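Local coordinates for calcium uptake protein 3, mitochondrial (Homo sapiens, PDB 6AGI) that senses calcium through its EF-hands and, as a disulfide-linked heterodimer with MICU1, regulates the mitochondrial calcium uniporter channel, at residues Y93-C98 against K125-L130. Numbering follows the deposited sequence.
Sequences YLFLLC and KEFLVL. With CA (calcium ion), chain F.
The ring of Phe95 presents one face to Phe127, whose CE2 lies 3.9 Å above the plane of the Phe95 ring and is displaced from the middle toward the rim. Seen from Phe127 the approach is at an edge: CE2 of Phe95 sits in the plane of that ring. Planes at 88° and ring centroids 5.4 Å apart identify the pair as a T-shaped (edge-to-face) stack. Contact is confined to the CE2–CZ edge of Phe127, with Phe127 CE2 4.0 Å from Phe95 CE2 and Phe127 CZ 4.1 Å from Phe95 CD2. The backbones of 93-98 and 125-130 stay apart, their nearest alpha carbons, CA of Phe95 and CA of Leu130, being separated by 9.7 Å. The rings bridge this gap because CG of Phe95 stands anti to its nitrogen (chi1 -179°), on a bond already directed at helix 124-138, while Phe127, with a similar torsion, brings only its outer end close. The Phe127 ring also meets Phe114, nearly parallel to it, and Leu213 of helix 211-217. Beside Phe127 in sequence, Glu126 grips calcium with both carboxylate oxygens, OE1 at 2.5 Å and OE2 at 2.8 Å from the ion, completing an EF-hand site with Asp115, Asp117, Asn119 and Met121. Asp123 N and Thr116 OG1 hydrogen-bond to those same two oxygens, OE1 and OE2 respectively, which would restrict rotation of the carboxylate. Replacing Phe95 by an alanine would probably leave the Phe127 edge without its aromatic face and open a gap between residues 93-98 and 125-130. Chemically, the link is apolar and buried, joining helix 90-101 to the exiting helix of EF-hand 1 at Phe127, the residue after the calcium ligand Glu126; it rests on ring shape and edge-to-face packing, without the calcium-binding carboxylate.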
loop_
_atom_site.group_PDB
_atom_site.type_symbol
_atom_site.label_atom_id
_atom_site.label_comp_id
_atom_site.label_asym_id
_atom_site.label_seq_id
_atom_site.Cartn_x
_atom_site.Cartn_y
_atom_site.Cartn_z
ATOM N N TYR B 93 -21.715 8.588 -0.724
ATOM C CA TYR B 93 -21.411 7.449 -1.582
ATOM C C TYR B 93 -19.911 7.211 -1.677
ATOM O O TYR B 93 -19.435 6.077 -1.518
ATOM C CB TYR B 93 -21.991 7.740 -2.958
ATOM C CG TYR B 93 -21.635 6.778 -4.056
ATOM C CD1 TYR B 93 -21.713 5.396 -3.885
ATOM C CD2 TYR B 93 -21.128 7.259 -5.250
ATOM C CE1 TYR B 93 -21.375 4.535 -4.928
ATOM C CE2 TYR B 93 -20.784 6.423 -6.264
ATOM C CZ TYR B 93 -20.908 5.067 -6.115
ATOM O OH TYR B 93 -20.536 4.287 -7.187
ATOM N N LEU B 94 -19.160 8.269 -2.022
ATOM C CA LEU B 94 -17.700 8.176 -2.115
ATOM C C LEU B 94 -17.093 7.697 -0.801
ATOM O O LEU B 94 -16.252 6.790 -0.788
ATOM C CB LEU B 94 -17.128 9.529 -2.534
ATOM C CG LEU B 94 -17.363 9.960 -3.982
ATOM C CD1 LEU B 94 -16.389 11.062 -4.421
ATOM C CD2 LEU B 94 -17.256 8.709 -4.908
ATOM N N PHE B 95 -17.494 8.315 0.313
ATOM C CA PHE B 95 -17.110 7.842 1.644
ATOM C C PHE B 95 -17.313 6.331 1.790
ATOM O O PHE B 95 -16.373 5.600 2.130
ATOM C CB PHE B 95 -17.922 8.608 2.687
ATOM C CG PHE B 95 -17.617 8.255 4.121
ATOM C CD1 PHE B 95 -16.333 8.375 4.628
ATOM C CD2 PHE B 95 -18.631 7.834 4.975
ATOM C CE1 PHE B 95 -16.066 8.072 5.971
ATOM C CE2 PHE B 95 -18.369 7.526 6.297
ATOM C CZ PHE B 95 -17.093 7.650 6.796
ATOM N N LEU B 96 -18.535 5.843 1.507
ATOM C CA LEU B 96 -18.831 4.423 1.699
ATOM C C LEU B 96 -17.967 3.522 0.808
ATOM O O LEU B 96 -17.397 2.520 1.289
ATOM C CB LEU B 96 -20.309 4.188 1.421
ATOM C CG LEU B 96 -21.253 4.963 2.332
ATOM C CD1 LEU B 96 -22.723 4.900 1.862
ATOM C CD2 LEU B 96 -21.096 4.371 3.734
ATOM N N LEU B 97 -17.835 3.878 -0.482
ATOM C CA LEU B 97 -16.907 3.173 -1.363
ATOM C C LEU B 97 -15.509 3.124 -0.799
ATOM O O LEU B 97 -14.807 2.103 -0.924
ATOM C CB LEU B 97 -16.836 3.808 -2.746
ATOM C CG LEU B 97 -18.034 3.658 -3.639
ATOM C CD1 LEU B 97 -17.789 4.437 -4.920
ATOM C CD2 LEU B 97 -18.166 2.176 -3.864
ATOM N N CYS B 98 -15.039 4.257 -0.305
ATOM C CA CYS B 98 -13.699 4.301 0.240
ATOM C C CYS B 98 -13.550 3.342 1.420
ATOM O O CYS B 98 -12.540 2.622 1.517
ATOM C CB CYS B 98 -13.391 5.744 0.614
ATOM S SG CYS B 98 -11.876 6.025 1.512
ATOM N N LYS B 125 -19.638 18.914 12.136
ATOM C CA LYS B 125 -19.048 19.967 11.319
ATOM C C LYS B 125 -17.707 19.522 10.753
ATOM O O LYS B 125 -17.432 19.719 9.551
ATOM C CB LYS B 125 -18.900 21.233 12.181
ATOM C CG LYS B 125 -18.196 22.420 11.542
ATOM C CD LYS B 125 -17.072 22.946 12.441
ATOM C CE LYS B 125 -15.723 22.320 12.131
ATOM N NZ LYS B 125 -14.751 22.455 13.265
ATOM N N GLU B 126 -16.932 18.794 11.573
ATOM C CA GLU B 126 -15.784 18.044 11.067
ATOM C C GLU B 126 -16.182 17.103 9.937
ATOM O O GLU B 126 -15.571 17.104 8.863
ATOM C CB GLU B 126 -15.125 17.246 12.189
ATOM C CG GLU B 126 -14.081 18.015 12.936
ATOM C CD GLU B 126 -13.587 17.276 14.157
ATOM O OE1 GLU B 126 -14.391 16.595 14.813
ATOM O OE2 GLU B 126 -12.374 17.351 14.440
ATOM N N PHE B 127 -17.208 16.292 10.173
ATOM C CA PHE B 127 -17.642 15.353 9.155
ATOM C C PHE B 127 -18.070 16.069 7.886
ATOM O O PHE B 127 -17.935 15.509 6.802
ATOM C CB PHE B 127 -18.761 14.454 9.692
ATOM C CG PHE B 127 -19.112 13.329 8.772
ATOM C CD1 PHE B 127 -20.083 13.473 7.791
ATOM C CD2 PHE B 127 -18.416 12.133 8.846
ATOM C CE1 PHE B 127 -20.390 12.425 6.942
ATOM C CE2 PHE B 127 -18.698 11.088 7.981
ATOM C CZ PHE B 127 -19.692 11.236 7.032
ATOM N N LEU B 128 -18.611 17.285 7.996
ATOM C CA LEU B 128 -19.121 17.982 6.820
ATOM C C LEU B 128 -18.036 18.676 5.993
ATOM O O LEU B 128 -18.244 18.909 4.779
ATOM C CB LEU B 128 -20.212 18.972 7.249
ATOM C CG LEU B 128 -21.603 18.300 7.274
ATOM C CD1 LEU B 128 -22.672 19.193 7.851
ATOM C CD2 LEU B 128 -22.026 17.825 5.867
ATOM N N VAL B 129 -16.877 18.980 6.596
ATOM C CA VAL B 129 -15.864 19.716 5.836
ATOM C C VAL B 129 -15.500 19.024 4.531
ATOM O O VAL B 129 -15.104 19.681 3.569
ATOM C CB VAL B 129 -14.586 19.947 6.659
ATOM C CG1 VAL B 129 -14.932 20.558 7.993
ATOM C CG2 VAL B 129 -13.772 18.636 6.782
ATOM N N LEU B 130 -15.612 17.720 4.447
ATOM C CA LEU B 130 -15.116 17.184 3.194
ATOM C C LEU B 130 -16.128 17.336 2.066
ATOM O O LEU B 130 -15.735 17.569 0.915
ATOM C CB LEU B 130 -14.668 15.748 3.391
ATOM C CG LEU B 130 -13.498 15.336 4.279
ATOM C CD1 LEU B 130 -13.253 13.797 4.488
ATOM C CD2 LEU B 130 -12.409 15.984 3.575
HETATM CA CA CA F . -13.281 16.806 17.015
#